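Local coordinates for beta sliding clamp (Borrelia burgdorferi, PDB 6DJ8), which probably forms a ring-shaped head-to-tail homodimer around DNA that tethers DNA polymerases and other proteins to it, making replication processive, at residues F218-L228 / F242-F251. Sequence-based numbering, arbitrary orientation.
Sequences FIVPVKIFNFL and FSDKKFYVEF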
loop_
_atom_site.group_PDB
_atom_site.type_symbol
_atom_site.label_atom_id
_atom_site.label_comp_id
_atom_site.label_asym_id
_atom_site.label_seq_id
_atom_site.Cartn_x
_atom_site.Cartn_y
_atom_site.Cartn_z
ATOM N N PHE A 218 -11.217 8.312 35.692
ATOM C CA PHE A 218 -11.439 7.120 34.885
ATOM C C PHE A 218 -10.326 6.966 33.864
ATOM O O PHE A 218 -9.875 7.951 33.272
ATOM C CB PHE A 218 -12.793 7.176 34.149
ATOM C CG PHE A 218 -13.955 7.556 35.035
ATOM C CD1 PHE A 218 -14.449 6.659 35.966
ATOM C CD2 PHE A 218 -14.553 8.802 34.927
ATOM C CE1 PHE A 218 -15.525 7.003 36.796
ATOM C CE2 PHE A 218 -15.617 9.160 35.750
ATOM C CZ PHE A 218 -16.109 8.255 36.689
ATOM N N ILE A 219 -9.912 5.719 33.647
ATOM C CA ILE A 219 -8.871 5.367 32.691
ATOM C C ILE A 219 -9.489 4.425 31.670
ATOM O O ILE A 219 -9.915 3.316 32.024
ATOM C CB ILE A 219 -7.661 4.707 33.365
ATOM C CG1 ILE A 219 -7.111 5.595 34.485
ATOM C CG2 ILE A 219 -6.577 4.389 32.331
ATOM C CD1 ILE A 219 -6.240 4.857 35.424
ATOM N N VAL A 220 -9.527 4.862 30.421
ATOM C CA VAL A 220 -10.168 4.139 29.322
ATOM C C VAL A 220 -9.092 3.665 28.352
ATOM O O VAL A 220 -8.320 4.489 27.855
ATOM C CB VAL A 220 -11.184 5.026 28.586
ATOM C CG1 VAL A 220 -11.877 4.216 27.484
ATOM C CG2 VAL A 220 -12.202 5.598 29.572
ATOM N N PRO A 221 -9.028 2.379 28.034
ATOM C CA PRO A 221 -8.029 1.908 27.068
ATOM C C PRO A 221 -8.157 2.670 25.765
ATOM O O PRO A 221 -9.260 2.973 25.306
ATOM C CB PRO A 221 -8.353 0.420 26.891
ATOM C CG PRO A 221 -9.051 0.038 28.179
ATOM C CD PRO A 221 -9.884 1.262 28.487
ATOM N N VAL A 222 -7.007 3.031 25.192
ATOM C CA VAL A 222 -7.037 3.905 24.035
ATOM C C VAL A 222 -7.697 3.232 22.826
ATOM O O VAL A 222 -8.213 3.931 21.950
ATOM C CB VAL A 222 -5.614 4.402 23.700
ATOM C CG1 VAL A 222 -4.713 3.241 23.170
ATOM C CG2 VAL A 222 -5.697 5.544 22.688
ATOM N N LYS A 223 -7.715 1.902 22.751
ATOM C CA LYS A 223 -8.175 1.264 21.508
ATOM C C LYS A 223 -9.568 1.744 21.116
ATOM O O LYS A 223 -9.815 2.046 19.940
ATOM C CB LYS A 223 -8.154 -0.258 21.629
ATOM C CG LYS A 223 -8.687 -0.986 20.382
ATOM C CD LYS A 223 -8.617 -2.488 20.538
ATOM C CE LYS A 223 -9.073 -3.215 19.251
ATOM N NZ LYS A 223 -9.077 -4.692 19.469
ATOM N N ILE A 224 -10.474 1.901 22.095
ATOM C CA ILE A 224 -11.826 2.319 21.728
ATOM C C ILE A 224 -11.816 3.689 21.065
ATOM O O ILE A 224 -12.655 3.969 20.199
ATOM C CB ILE A 224 -12.793 2.283 22.937
ATOM C CG1 ILE A 224 -14.234 2.367 22.415
ATOM C CG2 ILE A 224 -12.510 3.438 23.901
ATOM C CD1 ILE A 224 -15.293 2.132 23.473
ATOM N N PHE A 225 -10.856 4.557 21.417
ATOM C CA PHE A 225 -10.831 5.869 20.782
ATOM C C PHE A 225 -10.318 5.788 19.349
ATOM O O PHE A 225 -10.819 6.496 18.474
ATOM C CB PHE A 225 -10.004 6.848 21.627
ATOM C CG PHE A 225 -10.612 7.071 22.976
ATOM C CD1 PHE A 225 -11.761 7.831 23.098
ATOM C CD2 PHE A 225 -10.121 6.425 24.094
ATOM C CE1 PHE A 225 -12.379 7.995 24.339
ATOM C CE2 PHE A 225 -10.723 6.588 25.320
ATOM C CZ PHE A 225 -11.862 7.377 25.442
ATOM N N ASN A 226 -9.320 4.945 19.088
ATOM C CA ASN A 226 -8.925 4.720 17.695
ATOM C C ASN A 226 -10.103 4.196 16.889
ATOM O O ASN A 226 -10.386 4.690 15.798
ATOM C CB ASN A 226 -7.739 3.761 17.640
ATOM C CG ASN A 226 -6.486 4.380 18.253
ATOM O OD1 ASN A 226 -6.283 5.585 18.137
ATOM N ND2 ASN A 226 -5.650 3.566 18.902
ATOM N N PHE A 227 -10.880 3.285 17.479
ATOM C CA PHE A 227 -12.069 2.741 16.814
ATOM C C PHE A 227 -13.093 3.836 16.526
ATOM O O PHE A 227 -13.597 3.975 15.399
ATOM C CB PHE A 227 -12.660 1.668 17.733
ATOM C CG PHE A 227 -13.827 0.925 17.174
ATOM C CD1 PHE A 227 -13.839 0.499 15.852
ATOM C CD2 PHE A 227 -14.879 0.571 18.006
ATOM C CE1 PHE A 227 -14.911 -0.237 15.354
ATOM C CE2 PHE A 227 -15.956 -0.163 17.519
ATOM C CZ PHE A 227 -15.967 -0.562 16.187
ATOM N N LEU A 228 -13.376 4.646 17.546
ATOM C CA LEU A 228 -14.411 5.668 17.481
ATOM C C LEU A 228 -14.131 6.700 16.400
ATOM O O LEU A 228 -15.062 7.193 15.751
ATOM C CB LEU A 228 -14.491 6.383 18.834
ATOM C CG LEU A 228 -15.311 5.695 19.913
ATOM C CD1 LEU A 228 -15.049 6.385 21.223
ATOM C CD2 LEU A 228 -16.752 5.827 19.518
ATOM N N PHE A 242 -20.051 6.930 31.998
ATOM C CA PHE A 242 -19.100 6.177 32.803
ATOM C C PHE A 242 -19.813 5.485 33.947
ATOM O O PHE A 242 -20.697 6.073 34.580
ATOM C CB PHE A 242 -18.057 7.083 33.432
ATOM C CG PHE A 242 -17.034 7.601 32.493
ATOM C CD1 PHE A 242 -17.236 8.798 31.843
ATOM C CD2 PHE A 242 -15.851 6.918 32.290
ATOM C CE1 PHE A 242 -16.287 9.308 31.003
ATOM C CE2 PHE A 242 -14.892 7.421 31.435
ATOM C CZ PHE A 242 -15.108 8.618 30.792
ATOM N N SER A 243 -19.354 4.285 34.276
ATOM C CA SER A 243 -19.771 3.581 35.483
ATOM C C SER A 243 -18.524 3.270 36.311
ATOM O O SER A 243 -17.419 3.728 36.003
ATOM C CB SER A 243 -20.553 2.315 35.135
ATOM O OG SER A 243 -19.679 1.228 34.893
ATOM N N ASP A 244 -18.702 2.481 37.369
ATOM C CA ASP A 244 -17.553 2.100 38.183
ATOM C C ASP A 244 -16.547 1.293 37.375
ATOM O O ASP A 244 -15.333 1.449 37.553
ATOM C CB ASP A 244 -18.020 1.315 39.411
ATOM C CG ASP A 244 -19.025 0.230 39.062
ATOM O OD1 ASP A 244 -18.645 -0.731 38.362
ATOM O OD2 ASP A 244 -20.194 0.338 39.486
ATOM N N LYS A 245 -17.027 0.472 36.446
ATOM C CA LYS A 245 -16.175 -0.460 35.739
ATOM C C LYS A 245 -16.172 -0.276 34.230
ATOM O O LYS A 245 -15.318 -0.872 33.563
ATOM C CB LYS A 245 -16.594 -1.905 36.055
ATOM N N LYS A 246 -17.091 0.502 33.664
ATOM C CA LYS A 246 -17.244 0.511 32.218
ATOM C C LYS A 246 -17.381 1.924 31.668
ATOM O O LYS A 246 -17.736 2.876 32.368
ATOM C CB LYS A 246 -18.438 -0.367 31.777
ATOM C CG LYS A 246 -19.774 0.339 31.643
ATOM C CD LYS A 246 -20.832 -0.641 31.117
ATOM C CE LYS A 246 -22.215 -0.011 30.981
ATOM N NZ LYS A 246 -22.308 0.944 29.845
ATOM N N PHE A 247 -17.070 2.028 30.380
ATOM C CA PHE A 247 -17.158 3.243 29.592
ATOM C C PHE A 247 -18.126 2.975 28.447
ATOM O O PHE A 247 -18.107 1.892 27.854
ATOM C CB PHE A 247 -15.760 3.608 29.072
ATOM C CG PHE A 247 -15.735 4.708 28.060
ATOM C CD1 PHE A 247 -15.812 6.038 28.462
ATOM C CD2 PHE A 247 -15.581 4.421 26.714
ATOM C CE1 PHE A 247 -15.762 7.062 27.549
ATOM C CE2 PHE A 247 -15.520 5.442 25.785
ATOM C CZ PHE A 247 -15.614 6.773 26.200
ATOM N N TYR A 248 -18.984 3.944 28.149
ATOM C CA TYR A 248 -20.079 3.719 27.217
ATOM C C TYR A 248 -20.226 4.940 26.330
ATOM O O TYR A 248 -20.114 6.070 26.801
ATOM C CB TYR A 248 -21.397 3.432 27.966
ATOM C CG TYR A 248 -22.647 3.359 27.100
ATOM C CD1 TYR A 248 -22.980 2.190 26.412
ATOM C CD2 TYR A 248 -23.516 4.447 27.000
ATOM C CE1 TYR A 248 -24.128 2.116 25.636
ATOM C CE2 TYR A 248 -24.669 4.378 26.225
ATOM C CZ TYR A 248 -24.968 3.210 25.549
ATOM O OH TYR A 248 -26.104 3.131 24.778
ATOM N N VAL A 249 -20.458 4.708 25.041
ATOM C CA VAL A 249 -20.584 5.783 24.060
ATOM C C VAL A 249 -21.740 5.446 23.137
ATOM O O VAL A 249 -21.900 4.293 22.720
ATOM C CB VAL A 249 -19.297 5.977 23.245
ATOM C CG1 VAL A 249 -19.517 6.983 22.139
ATOM C CG2 VAL A 249 -18.208 6.444 24.134
ATOM N N GLU A 250 -22.534 6.457 22.803
ATOM C CA GLU A 250 -23.716 6.232 21.988
ATOM C C GLU A 250 -23.906 7.450 21.101
ATOM O O GLU A 250 -23.799 8.583 21.580
ATOM C CB GLU A 250 -24.935 5.991 22.895
ATOM C CG GLU A 250 -26.260 6.037 22.196
ATOM C CD GLU A 250 -27.420 6.077 23.181
ATOM O OE1 GLU A 250 -28.369 6.853 22.948
ATOM O OE2 GLU A 250 -27.370 5.346 24.192
ATOM N N PHE A 251 -24.151 7.214 19.816
ATOM C CA PHE A 251 -24.293 8.260 18.812
ATOM C C PHE A 251 -24.772 7.616 17.526
ATOM O O PHE A 251 -24.373 6.493 17.209
ATOM C CB PHE A 251 -22.972 8.995 18.550
ATOM C CG PHE A 251 -21.869 8.115 18.021
ATOM C CD1 PHE A 251 -21.071 7.388 18.882
ATOM C CD2 PHE A 251 -21.616 8.039 16.657
ATOM C CE1 PHE A 251 -20.053 6.580 18.402
ATOM C CE2 PHE A 251 -20.589 7.237 16.165
ATOM C CZ PHE A 251 -19.803 6.513 17.044
#
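Phe218 and Phe242 lay their rings over one another in an offset stack, centroids 4.3 Å apart and planes nearly parallel. The displacement carries Phe242 CB over the Phe218 ring, 4.0 Å from its centroid, as a CH-pi contact. Flat rings suit this end of the contact because they give a wide apolar overlap while Phe218 stays partly exposed.

Val220 works by its branching. With CG1 anti to the backbone N (chi1 -178°), both methyls rest on Phe247: CG1 sits over a face, 4.1 Å from the ring centroid, and CG2, 3.8 Å from Phe247 CD1, also meets the edge of Phe242. Phe247 is the hub. Ile224 CD1, at the end of an extended chain, reaches the ring's edge 4.0 Å from Phe247 CD2, and the Phe225 ring approaches obliquely, its plane turned by 52°.

Apolar packing carries on one turn later in the helix. Leu228 uses a single methyl, CD2, to touch both Val249 CG1 and, at 3.6 Å, Phe251 CE1. Alternation along the strand turns Phe247, Val249 and Phe251 inward together. No hydrogen bond crosses this buried, apolar interface.

Within the central domain, helix 223-231 runs nearly parallel to strand 246-251 (7° between their short segments) and packs its apolar side on that strand's sheet, joining it to edge strand 218-221 of another. Strand 254-259 adds Cys258 against Val220 and Ile256 against Ile224 and Leu228; beyond it the sheet continues into strand 64-70 of the N-terminal domain, as in the DNA-encircling rings of this family.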